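Aureochrome1-like protein (Ochromonas danica, PDB 6I20) binds flavin mononucleotide in a PAS-fold domain and probably serves as a blue-light-sensing LOV photoreceptor. Local coordinates at residues A[55-60]-A[83-88]. Sequence-based numbering, arbitrary orientation. Where two conformers were deposited one is given.
With FMN (flavin mononucleotide), chain E.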
loop_
_atom_site.group_PDB
_atom_site.type_symbol
_atom_site.label_atom_id
_atom_site.label_comp_id
_atom_site.label_asym_id
_atom_site.label_seq_id
_atom_site.Cartn_x
_atom_site.Cartn_y
_atom_site.Cartn_z
ATOM N N PHE A 55 -2.299 -5.859 -7.972
ATOM C CA PHE A 55 -1.864 -5.636 -9.354
ATOM C C PHE A 55 -0.428 -5.151 -9.514
ATOM O O PHE A 55 0.155 -5.201 -10.595
ATOM C CB PHE A 55 -2.841 -4.736 -10.163
ATOM C CG PHE A 55 -2.918 -3.304 -9.676
ATOM C CD1 PHE A 55 -1.951 -2.381 -10.034
ATOM C CD2 PHE A 55 -3.964 -2.882 -8.866
ATOM C CE1 PHE A 55 -2.031 -1.082 -9.581
ATOM C CE2 PHE A 55 -4.022 -1.580 -8.394
ATOM C CZ PHE A 55 -3.043 -0.689 -8.727
ATOM N N LEU A 56 0.129 -4.657 -8.410
ATOM C CA LEU A 56 1.555 -4.254 -8.377
ATOM C C LEU A 56 2.530 -5.403 -8.264
ATOM O O LEU A 56 3.729 -5.216 -8.410
ATOM C CB LEU A 56 1.792 -3.236 -7.265
ATOM C CG LEU A 56 1.079 -1.913 -7.404
ATOM C CD1 LEU A 56 1.396 -1.032 -6.196
ATOM C CD2 LEU A 56 1.454 -1.177 -8.685
ATOM N N GLN A 57 2.016 -6.614 -8.021
ATOM C CA GLN A 57 2.902 -7.761 -7.800
ATOM C C GLN A 57 3.117 -8.541 -9.094
ATOM O O GLN A 57 2.286 -8.487 -9.993
ATOM C CB GLN A 57 2.294 -8.660 -6.737
ATOM C CG GLN A 57 2.118 -7.945 -5.386
ATOM C CD GLN A 57 1.169 -8.642 -4.446
ATOM O OE1 GLN A 57 0.772 -9.809 -4.657
ATOM N NE2 GLN A 57 0.796 -7.937 -3.351
ATOM N N GLY A 58 4.210 -9.270 -9.150
ATOM C CA GLY A 58 4.545 -10.042 -10.347
ATOM C C GLY A 58 5.451 -11.186 -10.013
ATOM O O GLY A 58 5.655 -11.533 -8.842
ATOM N N PRO A 59 6.020 -11.820 -11.040
ATOM C CA PRO A 59 6.741 -13.080 -10.838
ATOM C C PRO A 59 7.925 -13.015 -9.901
ATOM O O PRO A 59 8.236 -14.015 -9.277
ATOM C CB PRO A 59 7.215 -13.437 -12.249
ATOM C CG PRO A 59 6.275 -12.779 -13.113
ATOM C CD PRO A 59 5.827 -11.514 -12.475
ATOM N N GLU A 60 8.602 -11.877 -9.832
ATOM C CA GLU A 60 9.742 -11.797 -8.920
ATOM C C GLU A 60 9.401 -11.237 -7.549
ATOM O O GLU A 60 10.274 -11.168 -6.709
ATOM C CB GLU A 60 10.881 -11.082 -9.591
ATOM C CG GLU A 60 11.360 -11.898 -10.779
ATOM C CD GLU A 60 12.687 -11.480 -11.325
ATOM O OE1 GLU A 60 12.721 -10.875 -12.418
ATOM O OE2 GLU A 60 13.691 -11.802 -10.683
ATOM N N LEU A 83 9.100 -5.193 -0.633
ATOM C CA LEU A 83 8.839 -6.183 -1.694
ATOM C C LEU A 83 8.967 -5.553 -3.054
ATOM O O LEU A 83 8.845 -4.350 -3.231
ATOM C CB LEU A 83 7.486 -6.862 -1.488
ATOM C CG LEU A 83 6.225 -6.175 -1.988
ATOM C CD1 LEU A 83 4.999 -7.071 -1.752
ATOM C CD2 LEU A 83 5.958 -4.825 -1.336
ATOM N N LEU A 84 9.191 -6.427 -4.050
ATOM C CA LEU A 84 9.327 -5.975 -5.422
ATOM C C LEU A 84 7.961 -5.746 -6.044
ATOM O O LEU A 84 7.089 -6.612 -5.955
ATOM C CB LEU A 84 10.115 -7.014 -6.216
ATOM C CG LEU A 84 10.632 -6.510 -7.567
ATOM C CD1 LEU A 84 11.813 -5.558 -7.394
ATOM C CD2 LEU A 84 11.016 -7.681 -8.478
ATOM N N ASN A 85 7.789 -4.586 -6.650
ATOM C CA ASN A 85 6.547 -4.253 -7.330
ATOM C C ASN A 85 6.870 -3.834 -8.772
ATOM O O ASN A 85 8.011 -3.606 -9.156
ATOM C CB ASN A 85 5.805 -3.112 -6.621
ATOM C CG ASN A 85 4.937 -3.529 -5.455
ATOM O OD1 ASN A 85 4.327 -2.613 -4.849
ATOM N ND2 ASN A 85 4.763 -4.811 -5.156
ATOM N N TYR A 86 5.800 -3.807 -9.559
ATOM C CA TYR A 86 5.834 -3.614 -11.008
ATOM C C TYR A 86 4.970 -2.410 -11.394
ATOM O O TYR A 86 3.809 -2.292 -10.959
ATOM C CB TYR A 86 5.252 -4.843 -11.728
ATOM C CG TYR A 86 6.134 -6.070 -11.652
ATOM C CD1 TYR A 86 6.244 -6.801 -10.479
ATOM C CD2 TYR A 86 6.837 -6.514 -12.768
ATOM C CE1 TYR A 86 7.043 -7.917 -10.398
ATOM C CE2 TYR A 86 7.617 -7.652 -12.696
ATOM C CZ TYR A 86 7.730 -8.339 -11.489
ATOM O OH TYR A 86 8.543 -9.472 -11.328
ATOM N N ARG A 87 5.531 -1.537 -12.231
ATOM C CA ARG A 87 4.777 -0.419 -12.796
ATOM C C ARG A 87 3.940 -0.918 -13.973
ATOM O O ARG A 87 4.116 -2.041 -14.468
ATOM C CB ARG A 87 5.727 0.669 -13.279
ATOM C CG ARG A 87 6.608 1.224 -12.168
ATOM C CD ARG A 87 7.281 2.511 -12.615
ATOM N NE ARG A 87 8.160 3.081 -11.589
ATOM C CZ ARG A 87 9.396 2.658 -11.344
ATOM N NH1 ARG A 87 9.918 1.652 -12.052
ATOM N NH2 ARG A 87 10.123 3.237 -10.399
ATOM N N LYS A 88 3.062 -0.049 -14.476
ATOM C CA LYS A 88 2.203 -0.378 -15.616
ATOM C C LYS A 88 3.068 -0.795 -16.794
ATOM O O LYS A 88 2.665 -1.696 -17.541
ATOM C CB LYS A 88 1.291 0.821 -15.971
ATOM C CG LYS A 88 0.271 0.487 -17.056
ATOM C CD LYS A 88 -0.890 1.455 -17.178
ATOM C CE LYS A 88 -0.458 2.784 -17.724
ATOM N NZ LYS A 88 -1.629 3.681 -17.945
HETATM N N1 FMN E . 0.631 -4.844 -2.188
HETATM C C2 FMN E . 1.681 -4.451 -2.942
HETATM O O2 FMN E . 2.352 -5.333 -3.526
HETATM N N3 FMN E . 2.030 -3.153 -3.113
HETATM C C4 FMN E . 1.350 -2.135 -2.503
HETATM O O4 FMN E . 1.749 -0.947 -2.630
HETATM C C4A FMN E . 0.213 -2.492 -1.723
HETATM N N5 FMN E . -0.527 -1.517 -1.105
HETATM C C5A FMN E . -1.546 -1.913 -0.304
HETATM C C6 FMN E . -2.320 -0.945 0.370
HETATM C C7 FMN E . -3.351 -1.285 1.183
HETATM C C7M FMN E . -4.155 -0.199 1.933
HETATM C C8 FMN E . -3.698 -2.666 1.381
HETATM C C8M FMN E . -4.821 -3.056 2.286
HETATM C C9 FMN E . -2.962 -3.629 0.734
HETATM C C9A FMN E . -1.886 -3.308 -0.081
HETATM N N10 FMN E . -1.169 -4.301 -0.796
HETATM C C10 FMN E . -0.101 -3.905 -1.548
HETATM C "C1'" FMN E . -1.393 -5.720 -0.548
HETATM C "C2'" FMN E . -2.442 -6.400 -1.435
HETATM O "O2'" FMN E . -3.500 -5.463 -1.687
HETATM C "C3'" FMN E . -3.006 -7.611 -0.708
HETATM O "O3'" FMN E . -3.522 -7.260 0.587
HETATM C "C4'" FMN E . -2.038 -8.762 -0.545
HETATM O "O4'" FMN E . -1.500 -9.075 -1.841
HETATM C "C5'" FMN E . -2.775 -10.030 0.002
HETATM O "O5'" FMN E . -4.111 -10.140 -0.595
HETATM P P FMN E . -4.755 -11.616 -0.664
HETATM O O1P FMN E . -6.044 -11.472 -1.375
HETATM O O2P FMN E . -3.783 -12.461 -1.379
HETATM O O3P FMN E . -4.898 -12.008 0.801
HETATM O O HOH W 1 1.699 -3.502 -12.194
HETATM O O HOH W 2 10.322 -9.883 -13.189
#
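Y86 is bonded to segment 55-60 through both its backbone and its phenol: its N donates to L56 O at 2.8 Å, in the carbonyl plane, and Y86 OH accepts the N-H of E60 N, also at 2.8 Å. Between these bonds G58 CA approaches the ring obliquely, 3.3 Å from CE1 of Y86. P59 CD reaches CZ obliquely. A chi1 of -71° sets CG beside the backbone N; the ring meets L56 O with its edge, in plane. A water joins OH to E60 OE1, and another links F55 O with Y86 O. An alanine in place of Y86 would probably leave E60 N without its acceptor and open a gap beside G58 and P59.

Nearer the flavin, L56 CB packs against the amide of N85, with OD1 at 3.6 Å. That amide reads the pyrimidine edge: OD1 takes the N3 hydrogen almost straight (177°), while ND2 donates to O2 and to L84 O. Q57 NE2 also donates to O2, and to ribityl O4'. N95 gives OD1 a second donor. In this PAS-fold flavin pocket, the loop after helix 45-48 and edge strand 79-86 thus both donate to flavin O2, consistent with a LOV-type domain.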